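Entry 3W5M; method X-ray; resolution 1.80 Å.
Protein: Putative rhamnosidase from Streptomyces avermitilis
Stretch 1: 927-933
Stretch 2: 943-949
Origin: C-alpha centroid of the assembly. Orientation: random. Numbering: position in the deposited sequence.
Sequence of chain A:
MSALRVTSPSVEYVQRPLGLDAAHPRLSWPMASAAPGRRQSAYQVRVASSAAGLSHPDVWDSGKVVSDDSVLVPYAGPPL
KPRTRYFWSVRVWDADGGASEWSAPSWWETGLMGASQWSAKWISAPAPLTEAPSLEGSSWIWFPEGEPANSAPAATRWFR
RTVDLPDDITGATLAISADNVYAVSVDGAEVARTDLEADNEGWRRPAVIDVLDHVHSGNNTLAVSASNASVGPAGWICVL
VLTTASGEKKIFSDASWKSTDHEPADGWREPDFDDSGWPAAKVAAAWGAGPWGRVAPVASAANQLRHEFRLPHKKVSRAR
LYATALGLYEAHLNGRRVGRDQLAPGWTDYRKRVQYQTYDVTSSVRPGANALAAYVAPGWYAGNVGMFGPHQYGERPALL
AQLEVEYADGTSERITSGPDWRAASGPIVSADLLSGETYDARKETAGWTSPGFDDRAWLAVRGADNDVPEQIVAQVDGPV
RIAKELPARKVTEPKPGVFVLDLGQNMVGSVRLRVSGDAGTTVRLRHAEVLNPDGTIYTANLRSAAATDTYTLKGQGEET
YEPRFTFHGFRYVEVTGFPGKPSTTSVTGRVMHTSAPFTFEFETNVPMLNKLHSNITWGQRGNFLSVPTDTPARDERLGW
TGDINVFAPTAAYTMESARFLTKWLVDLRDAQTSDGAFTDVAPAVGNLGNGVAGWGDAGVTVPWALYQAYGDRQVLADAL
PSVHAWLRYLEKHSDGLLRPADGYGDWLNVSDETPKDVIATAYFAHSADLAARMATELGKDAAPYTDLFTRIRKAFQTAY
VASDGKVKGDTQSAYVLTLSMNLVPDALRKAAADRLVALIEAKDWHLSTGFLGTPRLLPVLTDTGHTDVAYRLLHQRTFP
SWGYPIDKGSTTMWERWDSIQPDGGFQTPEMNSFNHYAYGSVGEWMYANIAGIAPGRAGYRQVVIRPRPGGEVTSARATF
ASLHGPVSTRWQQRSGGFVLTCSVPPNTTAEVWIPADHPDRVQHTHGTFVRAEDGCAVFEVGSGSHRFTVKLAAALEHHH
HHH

Stretch 1 (927-933) YANIAGI
Stretch 2 943-949: VVIRPRP

This is a mainly backbone-mediated contact between the end region of a helix and a strand with the extended segment that follows it, held by one direct hydrogen bond, two CA-H...O contacts and a bridging water. Residues 927-929 are helical, with phi/psi near -73/-38 at Tyr-927 and -114/-33 at Asn-929. Gly-932 is the first residue after the helix to leave helical phi/psi, at 72/45. Ile-933 is then extended, at -130/110. Within this turn, Ile-933 N donates to Tyr-927 O at 3.1 Å.

In the second stretch, 943-945 form a strand. The chain stays extended through Arg-946 (-135/70), Pro-947 (-66/134) and Arg-948 (-120/89). The closest CA atoms across the contact are those of Gly-932 and Pro-947, 4.1 Å apart. The stretches run in roughly opposite directions: Asn-929 meets Arg-948, while Ile-933 meets Val-943 and Val-944.

The direct hydrogen bond runs from Arg-948 N to Asn-929 O. Arg-948 N lies 2.8 Å from Asn-929 O, with an angle of 169° at the hydrogen, so the bond is short and nearly straight. The same Asn-929 O lies 3.4 Å from Pro-947 CA in a CA-H...O contact. Proline has no amide hydrogen to offer, and here its CA-H faces the carbonyl. A second CA-H...O contact joins Ile-945 CA to Gly-932 O at 3.1 Å, with an angle of 161°.

Gly-932 packs tightly against the second stretch. Gly-932 CA is 3.8 Å from Pro-947 N. An ideal CB on Gly-932 would point toward the other stretch and lie 2.7 Å from Pro-947 N, a clash. Positive phi also favours glycine.

Gly-932 O and Val-944 O approach to 3.4 Å, but both are acceptors and do not bond. Water 1 links the stretches nearby. Water 1 donates to Ala-928 O at 2.7 Å and to Val-944 O at 2.8 Å, and it accepts from Arg-946 N at 3.3 Å. It thus joins two carbonyls that cannot bond each other directly.

Direct side-chain contacts are few. Ile-933 (chi1 m, chi2 t) meets Val-943 (chi1 p) through an apolar contact, CG2 to CG2, at 4.3 Å. The Val-943 CA-to-CB bond points toward the first stretch, whereas that of Ile-933 points away from the second. Arg-948 (chi1 m, chi2 t, chi3 t, chi4 -86°) runs beside Asn-929 (chi1 m). Arg-946 is extended, with chi1 to chi3 all t; its end leads away, and its NH2 is hydrogen-bonded elsewhere in the structure. The two stretches together bury 351 Å².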

# COMPACT_ATOMS: atom_id res chain seq x y z
N TYR A 927 -12.34 18.10 9.91
CA TYR A 927 -12.89 17.25 10.94
C TYR A 927 -12.81 17.99 12.27
O TYR A 927 -13.76 17.95 13.05
CB TYR A 927 -12.20 15.86 10.98
CG TYR A 927 -12.16 15.19 9.62
CD1 TYR A 927 -13.21 15.36 8.70
CD2 TYR A 927 -11.07 14.42 9.24
CE1 TYR A 927 -13.17 14.76 7.45
CE2 TYR A 927 -11.02 13.84 7.97
CZ TYR A 927 -12.08 13.99 7.09
OH TYR A 927 -12.02 13.40 5.84
N ALA A 928 -11.71 18.72 12.46
CA ALA A 928 -11.47 19.48 13.70
C ALA A 928 -12.33 20.75 13.80
O ALA A 928 -12.76 21.11 14.89
CB ALA A 928 -9.99 19.81 13.85
N ASN A 929 -12.63 21.38 12.67
CA ASN A 929 -13.25 22.73 12.66
C ASN A 929 -14.66 22.82 12.11
O ASN A 929 -15.46 23.64 12.59
CB ASN A 929 -12.34 23.69 11.92
CG ASN A 929 -10.97 23.77 12.54
OD1 ASN A 929 -10.00 23.28 11.98
ND2 ASN A 929 -10.88 24.38 13.71
N ILE A 930 -15.00 21.99 11.13
CA ILE A 930 -16.36 22.00 10.64
C ILE A 930 -17.16 21.01 11.46
O ILE A 930 -18.22 21.34 11.99
CB ILE A 930 -16.46 21.70 9.11
CG1 ILE A 930 -15.62 22.71 8.33
CG2 ILE A 930 -17.94 21.67 8.67
CD1 ILE A 930 -15.44 22.44 6.84
N ALA A 931 -16.63 19.79 11.59
CA ALA A 931 -17.27 18.81 12.47
C ALA A 931 -17.02 19.17 13.95
O ALA A 931 -17.84 18.88 14.81
CB ALA A 931 -16.77 17.40 12.14
N GLY A 932 -15.91 19.83 14.24
CA GLY A 932 -15.63 20.25 15.61
C GLY A 932 -15.28 19.09 16.53
O GLY A 932 -15.78 19.01 17.66
N ILE A 933 -14.41 18.20 16.05
CA ILE A 933 -13.98 17.02 16.82
C ILE A 933 -12.47 16.97 16.78
O ILE A 933 -11.89 16.73 15.73
CB ILE A 933 -14.56 15.70 16.24
CG1 ILE A 933 -16.09 15.69 16.36
CG2 ILE A 933 -13.94 14.49 16.96
CD1 ILE A 933 -16.77 14.45 15.79
N VAL A 943 -12.20 15.57 24.60
CA VAL A 943 -12.46 16.01 23.23
C VAL A 943 -12.76 17.52 23.22
O VAL A 943 -13.58 17.99 24.03
CB VAL A 943 -13.59 15.17 22.55
CG1 VAL A 943 -14.90 15.25 23.31
CG2 VAL A 943 -13.79 15.57 21.10
N VAL A 944 -12.08 18.27 22.36
CA VAL A 944 -12.45 19.68 22.15
C VAL A 944 -13.48 19.74 21.02
O VAL A 944 -13.21 19.30 19.89
CB VAL A 944 -11.24 20.56 21.80
CG1 VAL A 944 -11.69 22.00 21.57
CG2 VAL A 944 -10.17 20.50 22.88
N ILE A 945 -14.67 20.24 21.36
CA ILE A 945 -15.77 20.41 20.43
C ILE A 945 -15.94 21.89 20.13
O ILE A 945 -16.59 22.64 20.87
CB ILE A 945 -17.06 19.76 20.96
CG1 ILE A 945 -16.79 18.25 21.17
CG2 ILE A 945 -18.23 20.03 20.04
CD1 ILE A 945 -17.93 17.45 21.75
N ARG A 946 -15.34 22.29 19.01
CA ARG A 946 -15.26 23.70 18.63
C ARG A 946 -15.60 23.87 17.13
O ARG A 946 -14.70 24.14 16.32
CB ARG A 946 -13.88 24.25 18.99
CG ARG A 946 -13.77 25.75 18.80
CD ARG A 946 -12.45 26.32 19.30
NE ARG A 946 -12.55 27.78 19.26
CZ ARG A 946 -11.62 28.63 19.67
NH1 ARG A 946 -10.47 28.19 20.17
NH2 ARG A 946 -11.85 29.93 19.58
N PRO A 947 -16.88 23.66 16.76
CA PRO A 947 -17.31 23.93 15.39
C PRO A 947 -17.21 25.43 15.12
O PRO A 947 -17.63 26.24 15.96
CB PRO A 947 -18.77 23.47 15.38
CG PRO A 947 -19.21 23.47 16.81
CD PRO A 947 -17.98 23.10 17.57
N ARG A 948 -16.63 25.79 13.98
CA ARG A 948 -16.54 27.17 13.59
C ARG A 948 -17.27 27.39 12.27
O ARG A 948 -16.65 27.30 11.21
CB ARG A 948 -15.08 27.59 13.45
CG ARG A 948 -14.24 27.38 14.70
CD ARG A 948 -12.79 27.29 14.29
NE ARG A 948 -11.83 27.43 15.39
CZ ARG A 948 -11.37 28.59 15.84
NH1 ARG A 948 -11.82 29.73 15.32
NH2 ARG A 948 -10.47 28.62 16.81
N PRO A 949 -18.59 27.69 12.32
CA PRO A 949 -19.35 27.97 11.11
C PRO A 949 -18.70 29.11 10.33
O PRO A 949 -17.99 29.94 10.91
CB PRO A 949 -20.73 28.40 11.64
CG PRO A 949 -20.79 27.85 13.02
CD PRO A 949 -19.39 27.95 13.53
O HOH W 1 -12.79 20.85 17.59